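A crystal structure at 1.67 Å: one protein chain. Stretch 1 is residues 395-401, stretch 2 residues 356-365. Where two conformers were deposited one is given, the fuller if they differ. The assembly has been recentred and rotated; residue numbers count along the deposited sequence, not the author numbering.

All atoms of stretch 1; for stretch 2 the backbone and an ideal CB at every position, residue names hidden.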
# COMPACT_ATOMS: atom_id res chain seq x y z
N ASP A 395 -0.39 -18.05 -20.61
CA ASP A 395 -1.33 -19.02 -21.17
C ASP A 395 -2.22 -19.62 -20.09
O ASP A 395 -3.43 -19.75 -20.28
CB ASP A 395 -0.57 -20.13 -21.90
CG ASP A 395 0.02 -19.66 -23.21
OD1 ASP A 395 -0.36 -18.57 -23.68
OD2 ASP A 395 0.85 -20.39 -23.78
N ALA A 396 -1.63 -20.00 -18.95
CA ALA A 396 -2.42 -20.62 -17.90
C ALA A 396 -3.36 -19.62 -17.23
O ALA A 396 -4.53 -19.93 -16.97
CB ALA A 396 -1.50 -21.26 -16.87
N PHE A 397 -2.86 -18.42 -16.93
CA PHE A 397 -3.70 -17.41 -16.28
C PHE A 397 -4.84 -16.97 -17.20
O PHE A 397 -5.99 -16.83 -16.75
CB PHE A 397 -2.86 -16.19 -15.87
CG PHE A 397 -2.16 -16.36 -14.56
CD1 PHE A 397 -1.83 -17.61 -14.07
CD2 PHE A 397 -1.81 -15.24 -13.80
CE1 PHE A 397 -1.17 -17.75 -12.85
CE2 PHE A 397 -1.15 -15.37 -12.59
CZ PHE A 397 -0.83 -16.63 -12.11
N MET A 398 -4.55 -16.73 -18.48
CA MET A 398 -5.59 -16.25 -19.39
C MET A 398 -6.70 -17.28 -19.55
O MET A 398 -7.87 -16.91 -19.75
CB MET A 398 -4.98 -15.89 -20.74
CG MET A 398 -4.11 -14.64 -20.70
SD MET A 398 -5.07 -13.17 -20.25
CE MET A 398 -6.15 -13.10 -21.68
N ALA A 399 -6.37 -18.57 -19.46
CA ALA A 399 -7.38 -19.62 -19.59
C ALA A 399 -8.33 -19.68 -18.40
O ALA A 399 -9.36 -20.36 -18.49
CB ALA A 399 -6.70 -20.98 -19.79
N LEU A 400 -8.01 -19.00 -17.29
CA LEU A 400 -8.92 -18.94 -16.15
C LEU A 400 -10.21 -18.21 -16.50
O LEU A 400 -11.24 -18.44 -15.85
CB LEU A 400 -8.25 -18.23 -14.98
CG LEU A 400 -7.09 -18.92 -14.27
CD1 LEU A 400 -6.40 -17.91 -13.37
CD2 LEU A 400 -7.60 -20.10 -13.47
N ASP A 401 -10.18 -17.32 -17.49
CA ASP A 401 -11.32 -16.45 -17.81
C ASP A 401 -11.70 -15.58 -16.61
O ASP A 401 -12.88 -15.34 -16.35
CB ASP A 401 -12.52 -17.26 -18.30
CG ASP A 401 -12.38 -17.69 -19.74
OD1 ASP A 401 -11.40 -17.28 -20.39
OD2 ASP A 401 -13.25 -18.46 -20.22
N UNK A 356 -0.95 -23.80 -4.68
CA UNK A 356 -0.71 -24.31 -6.01
C UNK A 356 -1.64 -23.60 -6.97
O UNK A 356 -2.52 -22.84 -6.56
CB UNK A 356 -0.90 -25.83 -6.07
N UNK A 357 -1.47 -23.87 -8.26
CA UNK A 357 -2.37 -23.23 -9.21
C UNK A 357 -3.81 -23.70 -9.03
O UNK A 357 -4.74 -22.96 -9.35
CB UNK A 357 -1.91 -23.51 -10.64
N UNK A 358 -4.02 -24.91 -8.49
CA UNK A 358 -5.38 -25.38 -8.26
C UNK A 358 -6.14 -24.44 -7.33
O UNK A 358 -7.36 -24.31 -7.45
CB UNK A 358 -5.36 -26.79 -7.68
N UNK A 359 -5.43 -23.79 -6.40
CA UNK A 359 -6.08 -22.87 -5.47
C UNK A 359 -6.63 -21.65 -6.20
O UNK A 359 -7.71 -21.17 -5.87
CB UNK A 359 -5.10 -22.43 -4.38
N UNK A 360 -5.89 -21.13 -7.18
CA UNK A 360 -6.41 -20.02 -7.98
C UNK A 360 -7.56 -20.49 -8.87
O UNK A 360 -8.55 -19.77 -9.03
CB UNK A 360 -5.30 -19.41 -8.83
N UNK A 361 -7.44 -21.68 -9.45
CA UNK A 361 -8.53 -22.23 -10.25
C UNK A 361 -9.80 -22.38 -9.42
O UNK A 361 -10.89 -22.04 -9.88
CB UNK A 361 -8.13 -23.58 -10.84
N UNK A 362 -9.67 -22.89 -8.19
CA UNK A 362 -10.85 -23.05 -7.36
C UNK A 362 -11.43 -21.71 -6.95
O UNK A 362 -12.65 -21.53 -6.96
CB UNK A 362 -10.52 -23.88 -6.12
N UNK A 363 -10.57 -20.75 -6.60
CA UNK A 363 -11.05 -19.42 -6.26
C UNK A 363 -11.88 -18.85 -7.39
O UNK A 363 -12.99 -18.34 -7.17
CB UNK A 363 -9.88 -18.49 -5.94
N UNK A 364 -11.35 -18.89 -8.61
CA UNK A 364 -12.04 -18.28 -9.74
C UNK A 364 -13.36 -19.01 -10.01
O UNK A 364 -14.40 -18.37 -10.22
CB UNK A 364 -11.15 -18.30 -10.99
N UNK A 365 -13.35 -20.34 -9.94
CA UNK A 365 -14.58 -21.10 -10.16
C UNK A 365 -15.64 -20.76 -9.12
O UNK A 365 -16.80 -20.48 -9.47
CB UNK A 365 -14.29 -22.60 -10.13

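Position 356 lies just before a helix, with an extended backbone (phi/psi -125/175) and nothing of stretch 1 in reach. That is an N-cap site, where Ser, Thr, Asp or Asn would serve. It is Thr356: Thr356 OG1 accepts a weak capping bond from the N of 358 at 3.3 Å.

At 357 the CB points toward stretch 1, yet none of its atoms lies within 5.5 Å of the ideal CB. The CA atoms of 357 and Ala396 are 9.1 Å apart. Ala396 offers a methyl and a carbonyl, and Phe397 and Leu400 bring carbon to the same gap, so a long apolar residue is wanted: Phe, Met or Leu. Phe357 fills it with chi1 near t. Its CZ comes within 3.7 Å of Leu400 CD2 and of Ala396 O, and 4.2 Å from Ala396 CB. The ring meets Phe397 rim to rim, CE1 to CE1 at 3.6 Å, with centroids 5.8 Å apart and planes only 9° from parallel; neither ring covers the other.

Positions 358 and 359 are helical and out of reach of stretch 1, so helix formers suit both, and acidic ones are favoured near a helix N-terminus. Glu358 sends OE2 back to Thr356 OG1, which donates a weak bond of 3.2 Å. Asp359 supplies the carboxylate that holds the start of the helix from the other side of the cap: Thr356 N donates to Asp359 OD2 at 2.9 Å.

Position 360 again points its CB toward stretch 1, the ideal CB 4.9 Å from Leu400 CD1. There is room for a small or medium side chain such as Ala, Ser, Thr or Val. Thr360 places CG2 3.6 Å from Leu400 CD1, and its OG1 is hydrogen-bonded elsewhere in the structure.

At 361 the CB points sideways, 4.4 Å from Leu400 CD2, and the CA atoms of 361 and Leu400 are 6.8 Å apart. The carbonyls of Ala399 and Leu400 lack a partner in stretch 1, so a long polar chain, Gln, Glu, Lys or Arg, could work there, the acid needing water between. Glu361 uses water: water 1 donates to Glu361 OE1 (3.1 Å) and Leu400 O (2.8 Å), and water 2 donates to Glu361 OE2 (2.5 Å) and, weakly, to Ala399 O (3.5 Å). Glu361 OE2 also lies 3.5 Å from Leu400 CD2.

Positions 362 and 363 are beyond stretch 1, and as far as it is concerned any good helix former would suit both; Arg362 and Leu363 occupy them.

At 364 the CB points toward stretch 1, 4.7 Å from Leu400 CD2, so a compact apolar residue, Val, Ile, Ala or Leu, is plausible. Val364 packs CG1 3.7 Å from Leu400 O and CG2 4.5 Å from Leu400 CD1.

At 365 the CA-to-CB bond points sideways, without contact, and many residues are tolerated; Arg365 leads its end away and bonds elsewhere in the structure. The rule is simple: one leucine, Leu400, touches 357, 360, 361 and 364, spaced three, one and three apart along the helix, while 357 also reaches Ala396 and Phe397.

Stretch 2, residues 356-365: TFEDTERLVR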
# COMPACT_ATOMS: atom_id res chain seq x y z
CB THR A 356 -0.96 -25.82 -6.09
OG1 THR A 356 -2.36 -26.06 -5.94
CG2 THR A 356 -0.20 -26.55 -5.00
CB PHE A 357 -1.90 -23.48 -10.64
CG PHE A 357 -2.66 -22.70 -11.67
CD1 PHE A 357 -2.64 -21.31 -11.65
CD2 PHE A 357 -3.41 -23.34 -12.64
CE1 PHE A 357 -3.34 -20.58 -12.59
CE2 PHE A 357 -4.12 -22.61 -13.58
CZ PHE A 357 -4.08 -21.23 -13.55
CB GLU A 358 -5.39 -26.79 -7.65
CG GLU A 358 -4.80 -27.88 -8.51
CD GLU A 358 -3.51 -28.45 -7.92
OE1 GLU A 358 -2.48 -28.45 -8.63
OE2 GLU A 358 -3.53 -28.90 -6.75
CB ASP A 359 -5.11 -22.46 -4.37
CG ASP A 359 -4.71 -23.63 -3.49
OD1 ASP A 359 -5.60 -24.36 -3.01
OD2 ASP A 359 -3.50 -23.84 -3.29
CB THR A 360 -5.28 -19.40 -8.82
OG1 THR A 360 -4.36 -18.72 -7.96
CG2 THR A 360 -5.84 -18.40 -9.82
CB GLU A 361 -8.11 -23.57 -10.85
CG GLU A 361 -9.15 -24.21 -11.75
CD GLU A 361 -9.17 -23.63 -13.15
OE1 GLU A 361 -10.27 -23.27 -13.62
OE2 GLU A 361 -8.10 -23.54 -13.78
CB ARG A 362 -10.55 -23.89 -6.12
CG ARG A 362 -11.80 -24.15 -5.27
CD ARG A 362 -11.56 -25.09 -4.10
NE ARG A 362 -10.67 -24.52 -3.09
CZ ARG A 362 -10.50 -25.04 -1.88
NH1 ARG A 362 -11.15 -26.14 -1.53
NH2 ARG A 362 -9.68 -24.46 -1.01
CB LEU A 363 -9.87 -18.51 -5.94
CG LEU A 363 -10.13 -17.06 -5.52
CD1 LEU A 363 -8.91 -16.58 -4.75
CD2 LEU A 363 -10.33 -16.15 -6.72
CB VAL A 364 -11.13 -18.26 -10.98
CG1 VAL A 364 -11.91 -17.84 -12.21
CG2 VAL A 364 -9.96 -17.31 -10.74
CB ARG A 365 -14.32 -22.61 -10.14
CG ARG A 365 -15.62 -23.40 -10.09
CD ARG A 365 -15.40 -24.91 -10.12
NE ARG A 365 -14.60 -25.39 -8.99
CZ ARG A 365 -15.09 -25.73 -7.80
NH1 ARG A 365 -16.40 -25.63 -7.56
NH2 ARG A 365 -14.28 -26.16 -6.85
O HOH W 1 -11.95 -20.90 -14.70
O HOH W 2 -8.44 -22.72 -16.09
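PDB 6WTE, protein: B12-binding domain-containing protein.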